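Local structure of putative carbohydrate metabolism domain-containing protein (Bacteroides vulgatus, 3S30) at residues S99-F104 against L122-S127; F246-L251 against I321-S326; F252-K257 against G315-S320; M276-V281 against L296-E301. The protein is of unknown function but, as a putative glycoside hydrolase with a galactose-binding-domain-like fold, probably acts on or binds carbohydrate. One frame throughout, in Å; residues are numbered along the deposited sequence.

Contact 1: residues S99-F104 against L122-S127; sequences SIPTVF and LYEAAS
P101 and E124 carry most of the van der Waals contact, with A126 and F104 adding to it. The pyrrolidine ring presses its CG against the backbone O of E124 at 3.6 Å, and the same atom lies 4.0 Å from E124 CG. The E124 methylenes pass obliquely across the proline. Further along, P101 CG approaches the CB of A126 at 4.4 Å, and F104 brings the CD1 corner of its ring to 4.3 Å from E124 CG.

Polar contact is indirect. E124 has CG anti to its backbone N (chi1 -170°), which carries that methylene to 3.5 Å from V103 O, and a bend at chi2 (74°) then turns the chain at CD. No hydrogen bond runs directly between 99-104 and 122-127. Instead a single water donates to E124 OE2 at 2.9 Å and to V103 O at 3.2 Å, closing a bridge beside CG. OE2 also accepts a hydrogen bond from the amide of N105, a ligand of the bound sodium ion, which is consistent with a second-shell place for the carboxylate. An alanine at E124 would probably leave the bridging water and the N105 amide without this acceptor and open a gap beside P101.

The contact joins strand 103-104, paired with strand 339-349, to the three-stranded antiparallel sheet of strands 108-114, 117-124 and 132-133. F104 pairs through its backbone with L345, whereas E124 pairs with L132. The side chain of L132 also packs on P101 and F104, and W134 meets the F104 ring edge-to-face.

Contact 2: residues F246-L251 against I321-S326; sequences FNIYAL and IVLSAS
Y249 lies over V322 in an antiparallel beta ladder, one face of its ring covering the valine. The two strands run at 170° to each other, 4.7 Å apart, within the beta-rich core of this galactose-binding-like fold. N247 with S324 and Y249 with V322 are hydrogen-bonded pairs; the non-hydrogen-bonded pair I248 with L323 lies between them, and A250 with I321 follows beyond Y249.

On the Y249 face, the tyrosine CG occupies the crowded position between backbone N and carbonyl carbon (chi1 67°), and the ring lies alongside V322, both side chains pointing the same way. V322 CB forms a CH-pi contact over one ring face, toward the CZ end, at 3.5 Å from CZ, and the valine fork spreads across that same face: CG1 and CG2 are each 3.7 Å from Y249 OH. F210 packs against both residues, and Y271 meets the tyrosine ring edge-to-face. An alanine at Y249 would probably uncover the V322 isopropyl group and leave a gap between it, F210 and Y271.

The other face fits a bump into a notch. L323 CD2 reaches the fork of I248, 3.6 Å from CG2 and 3.9 Å from CG1, as the two chains cross. Beside it, the small A250 brings only its CB to the I321 side chain, at 4.3 Å from CG1, and F298 also packs on this alanine. Beyond the ladder, F246 tucks its CB against the carbonyl oxygens of S324 and A325. V322 O serves two donors: Y249 N at 3.0 Å, nearly in line with the carbonyl bond, and I248 CA at 3.6 Å in a CA-H...O contact.

Contact 3: residues F252-K257 against G315-S320; sequences FYEKTK and GGYNVS
Y253 and N318 form the hydrogen-bonded pair of an antiparallel beta ladder whose strands run at 157° to each other, flanked by the non-hydrogen-bonded pairs F252 with V319 and E254 with Y317. Past the strand, K255 N still donates to G316 O at 2.8 Å. There G315 closes helix 309-313 with a Schellman motif, its positive phi suited to glycine.

On one face the N318 CB sits over the Y253 ring, 3.3 Å from CZ, and the amide turns at 67° to that ring. N318 ND2 gives its hydrogen to Y253 OH nearly in the amide plane, at 3.1 Å, and F210 O is a further partner of the hydroxyl. The opposite face carries the F252 and Y317 rings, near parallel but slid apart with centroids 5.4 Å from each other. Y317 CE2 also rests 3.4 Å from E254 CB, and its OH makes a weak bond to E254 OE1, whose sister oxygen OE2 is salt-bridged to K311. The K255 chain bends at chi3 (-78°), bringing CE between two carbonyls. Its NZ then donates to both: 2.9 Å to G315 O and 2.9 Å to N318 OD1, the latter from above the amide plane.

Contact 4: residues M276-V281 against L296-E301; sequences MVAAAV and LDFNYE
A280 and A278 set their methyl groups over the faces of the F298 and Y300 rings respectively, beside a classic beta bulge in which V277 and A278 both face F252 of the adjacent strand. The two segments run roughly antiparallel, the directions of their touching parts 158° apart. Backbone pairing between them is slight. N299 N donates to A279 O at 3.0 Å, a straight bond whose donor stands above the carbonyl plane, and the joining is therefore left mostly to side chains.

F298 can be followed outward. Its CB lies 4.2 Å from A278 CB. CG, held beside the backbone N (chi1 -84°), is 4.1 Å from A280 CB. At the next step the ring divides its partners: CD1 meets A280 CB at 3.9 Å, whereas CD2 meets A278 CB at 3.8 Å. CE1 remains over against A280 CB, and the tip, CZ, still lies 4.2 Å from A280 CB while also meeting the CB of A250 in strand 247-254. One ring thus has A280 CB over the centre of a face and A278 CB at its edge, near the ring plane.

L296 adds its CB against A280 CB and its CD1 against the carbonyl carbon of V281. V277 CG1 approaches Y300 CD2 at 3.9 Å, and the phenol OH of Y300 is bonded to P218 O. A278 CB also forms a CH-pi contact with Y300, standing 3.4 Å above the centre of that ring and only 2° from its normal.

Contacts 2 and 3 are successive lengths of one ladder between strands 247-254 and 317-324, their centres 19 Å apart and joined by L251 N to S320 O (2.8 Å, a probable hydrogen bond). In contact 4, segment 276-281 pairs with the other edge of strand 247-254, where A250 N reaches A280 O at 2.9 Å and F252 N reaches A278 O at 2.9 Å. Contact 1 closes earlier in the chain and touches contact 2 through F104 CE2 and I321 CD1, 3.4 Å apart. It also lies close to the sodium ion, about 7 Å from the side chain of E124, against about 12 Å from that of L323 in contact 2.

Contact 1: residues S99-F104 against L122-S127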
loop_
_atom_site.group_PDB
_atom_site.type_symbol
_atom_site.label_atom_id
_atom_site.label_comp_id
_atom_site.label_asym_id
_atom_site.label_seq_id
_atom_site.Cartn_x
_atom_site.Cartn_y
_atom_site.Cartn_z
ATOM N N SER A 99 -3.554 19.634 -6.206
ATOM C CA SER A 99 -2.909 18.619 -5.387
ATOM C C SER A 99 -3.933 17.603 -4.917
ATOM O O SER A 99 -5.096 17.941 -4.706
ATOM C CB SER A 99 -2.229 19.253 -4.167
ATOM O OG SER A 99 -1.694 18.265 -3.282
ATOM N N ILE A 100 -3.499 16.355 -4.770
ATOM C CA ILE A 100 -4.244 15.381 -3.966
ATOM C C ILE A 100 -4.256 15.855 -2.505
ATOM O O ILE A 100 -3.442 16.705 -2.124
ATOM C CB ILE A 100 -3.628 13.956 -4.037
ATOM C CG1 ILE A 100 -2.155 13.964 -3.580
ATOM C CG2 ILE A 100 -3.776 13.369 -5.461
ATOM C CD1 ILE A 100 -1.536 12.588 -3.493
ATOM N N PRO A 101 -5.179 15.325 -1.684
ATOM C CA PRO A 101 -5.104 15.625 -0.261
ATOM C C PRO A 101 -3.847 15.042 0.369
ATOM O O PRO A 101 -3.267 14.087 -0.171
ATOM C CB PRO A 101 -6.347 14.940 0.321
ATOM C CG PRO A 101 -7.241 14.691 -0.823
ATOM C CD PRO A 101 -6.354 14.498 -2.004
ATOM N N THR A 102 -3.428 15.628 1.488
ATOM C CA THR A 102 -2.264 15.143 2.228
ATOM C C THR A 102 -2.632 14.522 3.569
ATOM O O THR A 102 -1.759 13.992 4.268
ATOM C CB THR A 102 -1.228 16.257 2.432
ATOM O OG1 THR A 102 -1.829 17.372 3.117
ATOM C CG2 THR A 102 -0.669 16.697 1.069
ATOM N N VAL A 103 -3.920 14.574 3.904
ATOM C CA VAL A 103 -4.470 13.982 5.126
ATOM C C VAL A 103 -5.407 12.851 4.702
ATOM O O VAL A 103 -6.266 13.056 3.848
ATOM C CB VAL A 103 -5.245 15.048 5.979
ATOM C CG1 VAL A 103 -5.845 14.432 7.217
ATOM C CG2 VAL A 103 -4.320 16.191 6.374
ATOM N N PHE A 104 -5.232 11.665 5.275
ATOM C CA PHE A 104 -5.984 10.482 4.849
ATOM C C PHE A 104 -6.728 9.893 6.046
ATOM O O PHE A 104 -6.121 9.560 7.081
ATOM C CB PHE A 104 -5.065 9.442 4.166
ATOM C CG PHE A 104 -4.119 10.047 3.143
ATOM C CD1 PHE A 104 -4.609 10.589 1.958
ATOM C CD2 PHE A 104 -2.751 10.118 3.388
ATOM C CE1 PHE A 104 -3.747 11.180 1.023
ATOM C CE2 PHE A 104 -1.879 10.700 2.451
ATOM C CZ PHE A 104 -2.382 11.234 1.269
ATOM N N LEU A 122 -11.059 2.574 -1.736
ATOM C CA LEU A 122 -11.074 3.686 -0.801
ATOM C C LEU A 122 -10.660 4.942 -1.552
ATOM O O LEU A 122 -9.799 4.891 -2.434
ATOM C CB LEU A 122 -10.129 3.461 0.388
ATOM C CG LEU A 122 -10.477 2.434 1.471
ATOM C CD1 LEU A 122 -10.392 1.028 0.936
ATOM C CD2 LEU A 122 -9.550 2.590 2.681
ATOM N N TYR A 123 -11.280 6.065 -1.198
ATOM C CA TYR A 123 -10.905 7.350 -1.757
ATOM C C TYR A 123 -10.925 8.468 -0.710
ATOM O O TYR A 123 -11.573 8.354 0.322
ATOM C CB TYR A 123 -11.817 7.693 -2.935
ATOM C CG TYR A 123 -13.278 7.807 -2.599
ATOM C CD1 TYR A 123 -14.104 6.683 -2.609
ATOM C CD2 TYR A 123 -13.852 9.046 -2.295
ATOM C CE1 TYR A 123 -15.463 6.787 -2.315
ATOM C CE2 TYR A 123 -15.217 9.163 -2.004
ATOM C CZ TYR A 123 -16.011 8.028 -2.021
ATOM O OH TYR A 123 -17.349 8.123 -1.742
ATOM N N GLU A 124 -10.214 9.549 -1.006
ATOM C CA GLU A 124 -10.167 10.734 -0.143
ATOM C C GLU A 124 -10.430 11.979 -0.987
ATOM O O GLU A 124 -9.669 12.280 -1.907
ATOM C CB GLU A 124 -8.785 10.840 0.516
ATOM C CG GLU A 124 -8.678 11.905 1.629
ATOM C CD GLU A 124 -9.377 11.503 2.921
ATOM O OE1 GLU A 124 -9.385 10.296 3.253
ATOM O OE2 GLU A 124 -9.907 12.397 3.609
ATOM N N ALA A 125 -11.507 12.694 -0.669
ATOM C CA ALA A 125 -11.879 13.932 -1.365
ATOM C C ALA A 125 -11.879 15.096 -0.383
ATOM O O ALA A 125 -12.422 14.978 0.716
ATOM C CB ALA A 125 -13.263 13.793 -2.006
ATOM N N ALA A 126 -11.271 16.213 -0.776
ATOM C CA ALA A 126 -11.348 17.455 -0.001
ATOM C C ALA A 126 -11.568 18.644 -0.927
ATOM O O ALA A 126 -11.165 18.617 -2.099
ATOM C CB ALA A 126 -10.088 17.656 0.833
ATOM N N SER A 127 -12.211 19.683 -0.388
ATOM C CA SER A 127 -12.557 20.879 -1.161
ATOM C C SER A 127 -11.293 21.576 -1.649
ATOM O O SER A 127 -10.426 21.924 -0.847
ATOM C CB SER A 127 -13.388 21.851 -0.313
ATOM O OG SER A 127 -13.700 23.033 -1.038
HETATM O O HOH W 1 -8.746 15.021 3.549
#

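Contact 2: residues F246-L251 against I321-S326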
loop_
_atom_site.group_PDB
_atom_site.type_symbol
_atom_site.label_atom_id
_atom_site.label_comp_id
_atom_site.label_asym_id
_atom_site.label_seq_id
_atom_site.Cartn_x
_atom_site.Cartn_y
_atom_site.Cartn_z
ATOM N N PHE A 246 4.789 -6.396 9.198
ATOM C CA PHE A 246 4.106 -5.553 8.235
ATOM C C PHE A 246 5.086 -4.540 7.665
ATOM O O PHE A 246 6.206 -4.419 8.147
ATOM C CB PHE A 246 2.924 -4.841 8.902
ATOM C CG PHE A 246 3.312 -3.757 9.904
ATOM C CD1 PHE A 246 3.482 -2.442 9.496
ATOM C CD2 PHE A 246 3.439 -4.049 11.254
ATOM C CE1 PHE A 246 3.802 -1.436 10.415
ATOM C CE2 PHE A 246 3.755 -3.050 12.177
ATOM C CZ PHE A 246 3.939 -1.744 11.751
ATOM N N ASN A 247 4.662 -3.797 6.650
ATOM C CA ASN A 247 5.516 -2.744 6.109
ATOM C C ASN A 247 4.727 -1.460 5.903
ATOM O O ASN A 247 3.548 -1.489 5.598
ATOM C CB ASN A 247 6.216 -3.190 4.809
ATOM C CG ASN A 247 7.500 -2.391 4.520
ATOM O OD1 ASN A 247 7.849 -1.472 5.253
ATOM N ND2 ASN A 247 8.182 -2.731 3.438
ATOM N N ILE A 248 5.395 -0.339 6.130
ATOM C CA ILE A 248 4.885 0.980 5.789
ATOM C C ILE A 248 6.062 1.752 5.204
ATOM O O ILE A 248 7.148 1.797 5.802
ATOM C CB ILE A 248 4.342 1.740 7.032
ATOM C CG1 ILE A 248 3.111 1.035 7.616
ATOM C CG2 ILE A 248 3.980 3.207 6.688
ATOM C CD1 ILE A 248 2.497 1.793 8.835
ATOM N N TYR A 249 5.853 2.339 4.030
ATOM C CA TYR A 249 6.830 3.253 3.447
ATOM C C TYR A 249 6.201 4.226 2.438
ATOM O O TYR A 249 5.030 4.103 2.058
ATOM C CB TYR A 249 7.982 2.480 2.799
ATOM C CG TYR A 249 7.616 1.663 1.579
ATOM C CD1 TYR A 249 7.129 0.369 1.707
ATOM C CD2 TYR A 249 7.796 2.168 0.293
ATOM C CE1 TYR A 249 6.814 -0.393 0.604
ATOM C CE2 TYR A 249 7.467 1.411 -0.825
ATOM C CZ TYR A 249 6.968 0.130 -0.658
ATOM O OH TYR A 249 6.643 -0.647 -1.750
ATOM N N ALA A 250 7.000 5.201 2.018
ATOM C CA ALA A 250 6.566 6.186 1.042
ATOM C C ALA A 250 7.725 6.516 0.128
ATOM O O ALA A 250 8.886 6.483 0.546
ATOM C CB ALA A 250 6.050 7.446 1.731
ATOM N N LEU A 251 7.394 6.843 -1.116
ATOM C CA LEU A 251 8.380 7.102 -2.147
ATOM C C LEU A 251 8.161 8.501 -2.717
ATOM O O LEU A 251 7.027 8.974 -2.804
ATOM C CB LEU A 251 8.229 6.067 -3.266
ATOM C CG LEU A 251 8.294 4.590 -2.860
ATOM C CD1 LEU A 251 7.816 3.700 -3.998
ATOM C CD2 LEU A 251 9.700 4.205 -2.443
ATOM N N ILE A 321 2.593 6.176 -1.254
ATOM C CA ILE A 321 2.535 5.644 0.077
ATOM C C ILE A 321 2.126 4.190 -0.106
ATOM O O ILE A 321 1.181 3.898 -0.843
ATOM C CB ILE A 321 1.453 6.362 0.914
ATOM C CG1 ILE A 321 1.839 7.833 1.147
ATOM C CG2 ILE A 321 1.208 5.613 2.244
ATOM C CD1 ILE A 321 0.728 8.645 1.717
ATOM N N VAL A 322 2.857 3.274 0.523
ATOM C CA VAL A 322 2.535 1.869 0.406
ATOM C C VAL A 322 2.409 1.301 1.804
ATOM O O VAL A 322 3.279 1.506 2.639
ATOM C CB VAL A 322 3.594 1.093 -0.407
ATOM C CG1 VAL A 322 3.149 -0.350 -0.623
ATOM C CG2 VAL A 322 3.898 1.795 -1.767
ATOM N N LEU A 323 1.313 0.588 2.046
ATOM C CA LEU A 323 1.034 -0.018 3.345
ATOM C C LEU A 323 0.737 -1.516 3.137
ATOM O O LEU A 323 0.042 -1.876 2.188
ATOM C CB LEU A 323 -0.173 0.686 3.976
ATOM C CG LEU A 323 -0.113 2.218 3.942
ATOM C CD1 LEU A 323 -1.481 2.860 4.181
ATOM C CD2 LEU A 323 0.910 2.724 4.945
ATOM N N SER A 324 1.250 -2.380 4.011
ATOM C CA SER A 324 1.015 -3.828 3.857
ATOM C C SER A 324 0.992 -4.554 5.192
ATOM O O SER A 324 1.861 -4.332 6.016
ATOM C CB SER A 324 2.099 -4.464 2.977
ATOM O OG SER A 324 1.804 -5.834 2.712
ATOM N N ALA A 325 0.015 -5.442 5.382
ATOM C CA ALA A 325 -0.063 -6.278 6.597
ATOM C C ALA A 325 1.047 -7.331 6.675
ATOM O O ALA A 325 1.393 -7.794 7.768
ATOM C CB ALA A 325 -1.422 -6.948 6.704
ATOM N N SER A 326 1.604 -7.704 5.528
ATOM C CA SER A 326 2.697 -8.690 5.475
ATOM C C SER A 326 3.853 -8.198 4.598
ATOM O O SER A 326 3.747 -8.180 3.380
ATOM C CB SER A 326 2.172 -10.045 4.962
ATOM O OG SER A 326 1.073 -10.492 5.745
#

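Contact 3: residues F252-K257 against G315-S320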
loop_
_atom_site.group_PDB
_atom_site.type_symbol
_atom_site.label_atom_id
_atom_site.label_comp_id
_atom_site.label_asym_id
_atom_site.label_seq_id
_atom_site.Cartn_x
_atom_site.Cartn_y
_atom_site.Cartn_z
ATOM N N PHE A 252 9.259 9.152 -3.093
ATOM C CA PHE A 252 9.223 10.408 -3.832
ATOM C C PHE A 252 10.267 10.301 -4.927
ATOM O O PHE A 252 11.458 10.106 -4.642
ATOM C CB PHE A 252 9.547 11.581 -2.899
ATOM C CG PHE A 252 9.460 12.927 -3.555
ATOM C CD1 PHE A 252 8.276 13.353 -4.152
ATOM C CD2 PHE A 252 10.560 13.784 -3.565
ATOM C CE1 PHE A 252 8.192 14.606 -4.759
ATOM C CE2 PHE A 252 10.486 15.037 -4.164
ATOM C CZ PHE A 252 9.303 15.446 -4.765
ATOM N N TYR A 253 9.844 10.412 -6.184
ATOM C CA TYR A 253 10.790 10.249 -7.281
ATOM C C TYR A 253 10.546 11.163 -8.469
ATOM O O TYR A 253 9.488 11.766 -8.620
ATOM C CB TYR A 253 10.831 8.787 -7.733
ATOM C CG TYR A 253 9.515 8.248 -8.259
ATOM C CD1 TYR A 253 9.152 8.417 -9.592
ATOM C CD2 TYR A 253 8.653 7.539 -7.432
ATOM C CE1 TYR A 253 7.961 7.912 -10.079
ATOM C CE2 TYR A 253 7.456 7.032 -7.911
ATOM C CZ TYR A 253 7.115 7.217 -9.233
ATOM O OH TYR A 253 5.924 6.714 -9.707
ATOM N N GLU A 254 11.566 11.242 -9.311
ATOM C CA GLU A 254 11.557 12.086 -10.481
ATOM C C GLU A 254 11.156 11.226 -11.671
ATOM O O GLU A 254 11.751 10.183 -11.904
ATOM C CB GLU A 254 12.947 12.677 -10.670
ATOM C CG GLU A 254 13.064 13.689 -11.772
ATOM C CD GLU A 254 14.450 14.315 -11.839
ATOM O OE1 GLU A 254 15.078 14.510 -10.765
ATOM O OE2 GLU A 254 14.896 14.618 -12.967
ATOM N N LYS A 255 10.136 11.653 -12.410
ATOM C CA LYS A 255 9.724 10.939 -13.620
ATOM C C LYS A 255 10.686 11.208 -14.765
ATOM O O LYS A 255 11.338 12.257 -14.810
ATOM C CB LYS A 255 8.298 11.326 -14.023
ATOM C CG LYS A 255 7.229 10.683 -13.136
ATOM C CD LYS A 255 5.830 11.061 -13.551
ATOM C CE LYS A 255 5.450 12.458 -13.077
ATOM N NZ LYS A 255 3.974 12.672 -13.073
ATOM N N THR A 256 10.796 10.235 -15.666
ATOM C CA THR A 256 11.450 10.428 -16.974
ATOM C C THR A 256 10.577 9.798 -18.056
ATOM O O THR A 256 9.642 9.049 -17.752
ATOM C CB THR A 256 12.856 9.798 -17.028
ATOM O OG1 THR A 256 12.811 8.463 -16.512
ATOM C CG2 THR A 256 13.861 10.629 -16.230
ATOM N N LYS A 257 10.882 10.086 -19.319
ATOM C CA LYS A 257 10.022 9.650 -20.424
ATOM C C LYS A 257 9.650 8.165 -20.331
ATOM O O LYS A 257 8.473 7.818 -20.421
ATOM C CB LYS A 257 10.659 9.941 -21.785
ATOM C CG LYS A 257 9.621 10.248 -22.871
ATOM C CD LYS A 257 10.052 9.776 -24.250
ATOM C CE LYS A 257 8.893 9.845 -25.231
ATOM N NZ LYS A 257 9.196 9.146 -26.512
ATOM N N GLY A 315 4.722 19.021 -12.722
ATOM C CA GLY A 315 4.129 17.706 -12.450
ATOM C C GLY A 315 5.009 16.531 -12.838
ATOM O O GLY A 315 4.501 15.481 -13.225
ATOM N N GLY A 316 6.326 16.706 -12.733
ATOM C CA GLY A 316 7.293 15.682 -13.138
ATOM C C GLY A 316 7.837 14.837 -11.997
ATOM O O GLY A 316 8.824 14.113 -12.166
ATOM N N TYR A 317 7.199 14.938 -10.831
ATOM C CA TYR A 317 7.577 14.154 -9.663
ATOM C C TYR A 317 6.357 13.427 -9.141
ATOM O O TYR A 317 5.275 14.014 -9.031
ATOM C CB TYR A 317 8.158 15.056 -8.569
ATOM C CG TYR A 317 9.582 15.479 -8.838
ATOM C CD1 TYR A 317 9.865 16.544 -9.676
ATOM C CD2 TYR A 317 10.645 14.799 -8.263
ATOM C CE1 TYR A 317 11.178 16.924 -9.931
ATOM C CE2 TYR A 317 11.950 15.170 -8.510
ATOM C CZ TYR A 317 12.213 16.233 -9.344
ATOM O OH TYR A 317 13.522 16.593 -9.591
ATOM N N ASN A 318 6.536 12.151 -8.825
ATOM C CA ASN A 318 5.471 11.339 -8.253
ATOM C C ASN A 318 5.767 11.024 -6.789
ATOM O O ASN A 318 6.928 10.916 -6.392
ATOM C CB ASN A 318 5.323 10.030 -9.030
ATOM C CG ASN A 318 4.367 10.137 -10.213
ATOM O OD1 ASN A 318 3.909 11.216 -10.571
ATOM N ND2 ASN A 318 4.074 9.003 -10.827
ATOM N N VAL A 319 4.712 10.925 -5.987
ATOM C CA VAL A 319 4.816 10.405 -4.639
ATOM C C VAL A 319 3.997 9.130 -4.562
ATOM O O VAL A 319 3.111 8.893 -5.392
ATOM C CB VAL A 319 4.299 11.404 -3.573
ATOM C CG1 VAL A 319 2.749 11.344 -3.450
ATOM C CG2 VAL A 319 4.945 11.119 -2.232
ATOM N N SER A 320 4.307 8.313 -3.567
ATOM C CA SER A 320 3.503 7.159 -3.236
ATOM C C SER A 320 3.620 6.844 -1.758
ATOM O O SER A 320 4.575 7.240 -1.104
ATOM C CB SER A 320 3.910 5.938 -4.052
ATOM O OG SER A 320 2.908 4.927 -3.963
#

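Contact 4: residues M276-V281 against L296-E301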
loop_
_atom_site.group_PDB
_atom_site.type_symbol
_atom_site.label_atom_id
_atom_site.label_comp_id
_atom_site.label_asym_id
_atom_site.label_seq_id
_atom_site.Cartn_x
_atom_site.Cartn_y
_atom_site.Cartn_z
HETATM N N MSE A 276 14.771 7.500 -8.050
HETATM C CA MSE A 276 14.462 7.743 -6.643
HETATM C C MSE A 276 15.113 9.011 -6.073
HETATM O O MSE A 276 16.299 9.257 -6.280
HETATM C CB MSE A 276 14.850 6.518 -5.791
HETATM C CG MSE A 276 13.771 5.416 -5.734
HETATM SE SE MSE A 276 12.145 5.961 -4.801
HETATM C CE MSE A 276 12.957 6.632 -3.168
ATOM N N VAL A 277 14.324 9.803 -5.345
ATOM C CA VAL A 277 14.799 11.053 -4.733
ATOM C C VAL A 277 14.752 10.979 -3.197
ATOM O O VAL A 277 15.737 11.292 -2.529
ATOM C CB VAL A 277 13.993 12.268 -5.240
ATOM C CG1 VAL A 277 14.531 13.565 -4.648
ATOM C CG2 VAL A 277 14.021 12.330 -6.771
ATOM N N ALA A 278 13.620 10.558 -2.641
ATOM C CA ALA A 278 13.524 10.322 -1.199
ATOM C C ALA A 278 12.621 9.136 -0.851
ATOM O O ALA A 278 11.703 8.794 -1.590
ATOM C CB ALA A 278 13.048 11.591 -0.469
ATOM N N ALA A 279 12.893 8.536 0.304
ATOM C CA ALA A 279 12.167 7.366 0.780
ATOM C C ALA A 279 12.005 7.446 2.296
ATOM O O ALA A 279 12.942 7.833 3.017
ATOM C CB ALA A 279 12.917 6.070 0.397
ATOM N N ALA A 280 10.817 7.062 2.762
ATOM C CA ALA A 280 10.518 6.984 4.186
ATOM C C ALA A 280 10.100 5.557 4.502
ATOM O O ALA A 280 9.117 5.076 3.950
ATOM C CB ALA A 280 9.415 7.968 4.554
ATOM N N VAL A 281 10.845 4.888 5.384
ATOM C CA VAL A 281 10.652 3.468 5.664
ATOM C C VAL A 281 10.522 3.214 7.160
ATOM O O VAL A 281 11.368 3.633 7.945
ATOM C CB VAL A 281 11.835 2.615 5.088
ATOM C CG1 VAL A 281 11.588 1.103 5.273
ATOM C CG2 VAL A 281 12.055 2.938 3.605
ATOM N N LEU A 296 7.793 8.752 10.133
ATOM C CA LEU A 296 8.910 8.370 9.253
ATOM C C LEU A 296 9.404 9.588 8.483
ATOM O O LEU A 296 8.659 10.169 7.703
ATOM C CB LEU A 296 8.465 7.275 8.276
ATOM C CG LEU A 296 7.587 6.151 8.859
ATOM C CD1 LEU A 296 7.220 5.136 7.782
ATOM C CD2 LEU A 296 8.280 5.466 10.052
ATOM N N ASP A 297 10.650 9.991 8.716
ATOM C CA ASP A 297 11.243 11.124 7.990
ATOM C C ASP A 297 11.669 10.685 6.593
ATOM O O ASP A 297 12.269 9.625 6.418
ATOM C CB ASP A 297 12.472 11.680 8.727
ATOM C CG ASP A 297 12.120 12.408 10.031
ATOM O OD1 ASP A 297 11.547 13.522 9.977
ATOM O OD2 ASP A 297 12.462 11.887 11.113
ATOM N N PHE A 298 11.364 11.506 5.597
ATOM C CA PHE A 298 11.902 11.294 4.245
ATOM C C PHE A 298 13.412 11.527 4.220
ATOM O O PHE A 298 13.906 12.553 4.689
ATOM C CB PHE A 298 11.196 12.179 3.212
ATOM C CG PHE A 298 9.918 11.590 2.691
ATOM C CD1 PHE A 298 8.742 11.660 3.441
ATOM C CD2 PHE A 298 9.884 10.942 1.457
ATOM C CE1 PHE A 298 7.559 11.121 2.963
ATOM C CE2 PHE A 298 8.701 10.389 0.971
ATOM C CZ PHE A 298 7.542 10.477 1.724
ATOM N N ASN A 299 14.125 10.545 3.676
ATOM C CA ASN A 299 15.570 10.574 3.521
ATOM C C ASN A 299 15.946 10.989 2.093
ATOM O O ASN A 299 15.941 10.167 1.180
ATOM C CB ASN A 299 16.126 9.178 3.848
ATOM C CG ASN A 299 17.635 9.162 4.036
ATOM O OD1 ASN A 299 18.339 10.088 3.615
ATOM N ND2 ASN A 299 18.141 8.095 4.673
ATOM N N TYR A 300 16.251 12.269 1.902
ATOM C CA TYR A 300 16.740 12.781 0.601
ATOM C C TYR A 300 18.245 12.620 0.453
ATOM O O TYR A 300 18.752 12.477 -0.660
ATOM C CB TYR A 300 16.416 14.262 0.434
ATOM C CG TYR A 300 14.957 14.565 0.240
ATOM C CD1 TYR A 300 14.069 14.559 1.325
ATOM C CD2 TYR A 300 14.457 14.869 -1.021
ATOM C CE1 TYR A 300 12.715 14.849 1.151
ATOM C CE2 TYR A 300 13.103 15.168 -1.205
ATOM C CZ TYR A 300 12.240 15.153 -0.113
ATOM O OH TYR A 300 10.910 15.449 -0.301
ATOM N N GLU A 301 18.948 12.669 1.581
ATOM C CA GLU A 301 20.413 12.597 1.618
ATOM C C GLU A 301 20.974 11.262 1.106
ATOM O O GLU A 301 22.063 11.229 0.544
ATOM C CB GLU A 301 20.896 12.880 3.046
ATOM C CG GLU A 301 22.408 12.762 3.266
ATOM C CD GLU A 301 22.843 11.400 3.787
ATOM O OE1 GLU A 301 21.991 10.664 4.344
ATOM O OE2 GLU A 301 24.045 11.077 3.652
#